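Local atomic coordinates of molybdopterin biosynthesis moeA protein (Pyrococcus horikoshii, PDB entry 1WU2), a protein that probably acts in molybdenum cofactor biosynthesis, where MoeA proteins promote insertion of molybdate into molybdopterin. Residues Thr107-Gln119 with Leu132-Thr144. Residues are numbered along the deposited sequence; the frame is centred on the assembly and turned at random.
Sequences TRIPKGANAVIMQ and LRPVAPGQNIAFT
Gly138 N donates to Asn114 O at 2.8 Å, and Val116 N donates to Gln139 O at 3.0 Å. Through these bonds the type II turn of Ala136 to Gln139 meets strand 115-118 and the residue before it. Within this chain that is an edge strand of the mixed sheet in the MoeA N-terminal region. The third bond comes from a side chain. Asn140 ND2 reaches Val116 O at 3.0 Å, from above the carbonyl plane, 35° out of it. CG of Asn140 lies beside its own backbone N (chi1 -64°), which brings ND2 to that oxygen. Asn140 ND2 also lies 3.8 Å from CG of Met118, a selenomethionine. With Asn140 replaced, an alanine here would probably leave Val116 O without this side-chain donor and Met118 CG without the amide packed on it. Apolar groups fill in around the bonds. Ala115 CB meets Val135 CG1 at 3.7 Å, and Ile117 CD1 touches Val135 CG2 at 3.7 Å. Ile141 CG1 packs on Ile109 CD1 at 3.9 Å. On the neighbouring strand 60-63, Ile63 faces both Asn114 and Ala115, a classic beta bulge. The Asn114 amide is held by Ala65 N and Glu66. The extended side chain of Gln139 turns back to the start of the turn, where its OE1 accepts from Ala136 N at 3.2 Å.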
loop_
_atom_site.group_PDB
_atom_site.type_symbol
_atom_site.label_atom_id
_atom_site.label_comp_id
_atom_site.label_asym_id
_atom_site.label_seq_id
_atom_site.Cartn_x
_atom_site.Cartn_y
_atom_site.Cartn_z
ATOM N N THR A 107 9.926 36.793 12.744
ATOM C CA THR A 107 10.983 37.801 12.675
ATOM C C THR A 107 12.348 37.182 12.970
ATOM O O THR A 107 12.483 36.366 13.878
ATOM C CB THR A 107 10.715 38.941 13.677
ATOM O OG1 THR A 107 9.389 39.451 13.497
ATOM C CG2 THR A 107 11.608 40.143 13.399
ATOM N N ARG A 108 13.353 37.586 12.201
ATOM C CA ARG A 108 14.711 37.102 12.391
ATOM C C ARG A 108 15.229 37.559 13.747
ATOM O O ARG A 108 15.073 38.720 14.111
ATOM C CB ARG A 108 15.626 37.627 11.284
ATOM C CG ARG A 108 17.013 37.003 11.282
ATOM C CD ARG A 108 18.081 37.920 10.743
ATOM N NE ARG A 108 18.050 37.975 9.285
ATOM C CZ ARG A 108 18.505 38.980 8.544
ATOM N NH1 ARG A 108 19.054 40.055 9.104
ATOM N NH2 ARG A 108 18.415 38.899 7.221
ATOM N N ILE A 109 15.834 36.639 14.490
ATOM C CA ILE A 109 16.378 36.960 15.803
ATOM C C ILE A 109 17.473 38.007 15.612
ATOM O O ILE A 109 18.412 37.783 14.847
ATOM C CB ILE A 109 16.943 35.698 16.506
ATOM C CG1 ILE A 109 15.857 34.626 16.691
ATOM C CG2 ILE A 109 17.553 36.060 17.853
ATOM C CD1 ILE A 109 14.581 35.111 17.345
ATOM N N PRO A 110 17.345 39.159 16.269
ATOM C CA PRO A 110 18.366 40.206 16.166
ATOM C C PRO A 110 19.751 39.711 16.558
ATOM O O PRO A 110 19.871 38.784 17.358
ATOM C CB PRO A 110 17.889 41.266 17.162
ATOM C CG PRO A 110 16.437 41.042 17.303
ATOM C CD PRO A 110 16.227 39.572 17.136
ATOM N N LYS A 111 20.781 40.312 15.970
ATOM C CA LYS A 111 22.149 40.138 16.445
ATOM C C LYS A 111 22.174 40.404 17.953
ATOM O O LYS A 111 21.520 41.333 18.434
ATOM C CB LYS A 111 23.091 41.106 15.724
ATOM C CG LYS A 111 24.511 40.598 15.531
ATOM C CD LYS A 111 25.307 41.563 14.655
ATOM C CE LYS A 111 26.595 40.941 14.136
ATOM N NZ LYS A 111 27.569 41.982 13.694
ATOM N N GLY A 112 22.902 39.569 18.689
ATOM C CA GLY A 112 23.010 39.693 20.131
ATOM C C GLY A 112 22.095 38.755 20.898
ATOM O O GLY A 112 22.492 38.221 21.932
ATOM N N ALA A 113 20.873 38.557 20.404
ATOM C CA ALA A 113 19.881 37.741 21.104
ATOM C C ALA A 113 20.068 36.248 20.845
ATOM O O ALA A 113 20.382 35.834 19.729
ATOM C CB ALA A 113 18.475 38.163 20.713
ATOM N N ASN A 114 19.879 35.453 21.895
ATOM C CA ASN A 114 19.873 33.995 21.780
ATOM C C ASN A 114 18.610 33.355 22.372
ATOM O O ASN A 114 18.546 32.137 22.521
ATOM C CB ASN A 114 21.146 33.392 22.400
ATOM C CG ASN A 114 21.224 33.579 23.909
ATOM O OD1 ASN A 114 20.452 34.329 24.493
ATOM N ND2 ASN A 114 22.170 32.893 24.542
ATOM N N ALA A 115 17.607 34.174 22.684
ATOM C CA ALA A 115 16.329 33.680 23.200
ATOM C C ALA A 115 15.195 34.686 23.001
ATOM O O ALA A 115 15.432 35.865 22.756
ATOM C CB ALA A 115 16.461 33.325 24.675
ATOM N N VAL A 116 13.961 34.198 23.101
ATOM C CA VAL A 116 12.770 35.041 23.037
ATOM C C VAL A 116 11.783 34.639 24.139
ATOM O O VAL A 116 11.489 33.459 24.324
ATOM C CB VAL A 116 12.074 34.960 21.656
ATOM C CG1 VAL A 116 10.861 35.887 21.607
ATOM C CG2 VAL A 116 13.050 35.313 20.533
ATOM N N ILE A 117 11.287 35.638 24.865
ATOM C CA ILE A 117 10.314 35.434 25.938
ATOM C C ILE A 117 8.941 35.892 25.463
ATOM O O ILE A 117 8.808 36.957 24.871
ATOM C CB ILE A 117 10.736 36.192 27.238
ATOM C CG1 ILE A 117 9.727 35.949 28.371
ATOM C CG2 ILE A 117 10.883 37.709 26.999
ATOM C CD1 ILE A 117 10.098 34.824 29.300
HETATM N N MSE A 118 7.923 35.079 25.732
HETATM C CA MSE A 118 6.549 35.403 25.357
HETATM C C MSE A 118 6.117 36.735 25.964
HETATM O O MSE A 118 6.472 37.054 27.100
HETATM C CB MSE A 118 5.600 34.307 25.830
HETATM C CG MSE A 118 5.844 32.958 25.193
HETATM SE SE MSE A 118 4.470 31.700 25.696
HETATM C CE MSE A 118 3.057 32.324 24.522
ATOM N N GLN A 119 5.359 37.504 25.186
ATOM C CA GLN A 119 4.856 38.818 25.598
ATOM C C GLN A 119 4.154 38.776 26.950
ATOM O O GLN A 119 4.405 39.601 27.829
ATOM C CB GLN A 119 3.846 39.329 24.563
ATOM C CG GLN A 119 4.304 40.527 23.762
ATOM C CD GLN A 119 3.486 40.717 22.496
ATOM O OE1 GLN A 119 3.998 41.209 21.495
ATOM N NE2 GLN A 119 2.217 40.324 22.539
ATOM N N LEU A 132 10.465 37.029 35.509
ATOM C CA LEU A 132 10.339 36.441 36.840
ATOM C C LEU A 132 10.950 35.041 36.928
ATOM O O LEU A 132 11.068 34.484 38.020
ATOM C CB LEU A 132 8.860 36.382 37.235
ATOM C CG LEU A 132 8.038 37.644 36.934
ATOM C CD1 LEU A 132 6.543 37.372 37.001
ATOM C CD2 LEU A 132 8.413 38.762 37.894
ATOM N N ARG A 133 11.328 34.471 35.782
ATOM C CA ARG A 133 11.894 33.123 35.736
ATOM C C ARG A 133 13.025 33.004 34.710
ATOM O O ARG A 133 13.035 33.726 33.713
ATOM C CB ARG A 133 10.795 32.109 35.405
ATOM C CG ARG A 133 10.265 31.348 36.607
ATOM C CD ARG A 133 9.058 31.992 37.264
ATOM N NE ARG A 133 8.867 31.556 38.648
ATOM C CZ ARG A 133 7.754 31.755 39.357
ATOM N NH1 ARG A 133 6.710 32.390 38.829
ATOM N NH2 ARG A 133 7.682 31.316 40.610
ATOM N N PRO A 134 13.971 32.092 34.943
ATOM C CA PRO A 134 15.095 31.911 34.015
ATOM C C PRO A 134 14.680 31.425 32.626
ATOM O O PRO A 134 13.891 30.487 32.496
ATOM C CB PRO A 134 15.974 30.865 34.713
ATOM C CG PRO A 134 15.533 30.869 36.130
ATOM C CD PRO A 134 14.073 31.180 36.095
ATOM N N VAL A 135 15.233 32.076 31.606
ATOM C CA VAL A 135 14.974 31.757 30.212
ATOM C C VAL A 135 16.141 30.932 29.676
ATOM O O VAL A 135 17.301 31.298 29.858
ATOM C CB VAL A 135 14.814 33.050 29.377
ATOM C CG1 VAL A 135 14.654 32.737 27.891
ATOM C CG2 VAL A 135 13.628 33.859 29.886
ATOM N N ALA A 136 15.827 29.820 29.019
ATOM C CA ALA A 136 16.844 28.943 28.444
ATOM C C ALA A 136 17.411 29.542 27.156
ATOM O O ALA A 136 16.689 30.223 26.429
ATOM C CB ALA A 136 16.254 27.574 28.160
ATOM N N PRO A 137 18.696 29.308 26.881
ATOM C CA PRO A 137 19.262 29.628 25.565
ATOM C C PRO A 137 18.562 28.840 24.458
ATOM O O PRO A 137 18.463 27.618 24.537
ATOM C CB PRO A 137 20.731 29.200 25.693
ATOM C CG PRO A 137 20.998 29.171 27.155
ATOM C CD PRO A 137 19.717 28.761 27.794
ATOM N N GLY A 138 18.064 29.551 23.453
ATOM C CA GLY A 138 17.368 28.942 22.333
ATOM C C GLY A 138 15.874 28.807 22.566
ATOM O O GLY A 138 15.188 28.145 21.789
ATOM N N GLN A 139 15.368 29.440 23.623
ATOM C CA GLN A 139 13.950 29.370 23.960
ATOM C C GLN A 139 13.134 30.135 22.924
ATOM O O GLN A 139 13.450 31.277 22.602
ATOM C CB GLN A 139 13.695 29.943 25.357
ATOM C CG GLN A 139 12.225 29.921 25.787
ATOM C CD GLN A 139 12.037 29.960 27.298
ATOM O OE1 GLN A 139 12.827 29.386 28.042
ATOM N NE2 GLN A 139 10.987 30.636 27.750
ATOM N N ASN A 140 12.093 29.491 22.403
ATOM C CA ASN A 140 11.221 30.078 21.389
ATOM C C ASN A 140 11.974 30.566 20.154
ATOM O O ASN A 140 11.654 31.618 19.598
ATOM C CB ASN A 140 10.379 31.213 21.990
ATOM C CG ASN A 140 9.416 30.723 23.052
ATOM O OD1 ASN A 140 8.878 29.621 22.952
ATOM N ND2 ASN A 140 9.189 31.543 24.073
ATOM N N ILE A 141 12.983 29.804 19.738
ATOM C CA ILE A 141 13.673 30.064 18.482
ATOM C C ILE A 141 13.583 28.841 17.576
ATOM O O ILE A 141 14.064 27.762 17.926
ATOM C CB ILE A 141 15.150 30.448 18.716
ATOM C CG1 ILE A 141 15.234 31.821 19.385
ATOM C CG2 ILE A 141 15.911 30.470 17.386
ATOM C CD1 ILE A 141 16.626 32.222 19.822
ATOM N N ALA A 142 12.943 29.021 16.426
ATOM C CA ALA A 142 13.042 28.071 15.328
ATOM C C ALA A 142 14.381 28.290 14.627
ATOM O O ALA A 142 14.509 29.157 13.762
ATOM C CB ALA A 142 11.883 28.256 14.353
ATOM N N PHE A 143 15.380 27.504 15.012
ATOM C CA PHE A 143 16.734 27.663 14.483
ATOM C C PHE A 143 16.828 27.314 13.000
ATOM O O PHE A 143 15.953 26.652 12.445
ATOM C CB PHE A 143 17.725 26.803 15.277
ATOM C CG PHE A 143 18.094 27.386 16.610
ATOM C CD1 PHE A 143 18.981 28.450 16.690
ATOM C CD2 PHE A 143 17.557 26.872 17.783
ATOM C CE1 PHE A 143 19.331 28.993 17.922
ATOM C CE2 PHE A 143 17.900 27.410 19.017
ATOM C CZ PHE A 143 18.789 28.473 19.085
ATOM N N THR A 144 17.911 27.764 12.377
ATOM C CA THR A 144 18.157 27.537 10.960
ATOM C C THR A 144 18.259 26.044 10.676
ATOM O O THR A 144 19.091 25.348 11.256
ATOM C CB THR A 144 19.459 28.249 10.527
ATOM O OG1 THR A 144 19.300 29.667 10.652
ATOM C CG2 THR A 144 19.748 28.041 9.039
HETATM O O HOH W 1 8.246 32.305 27.497
#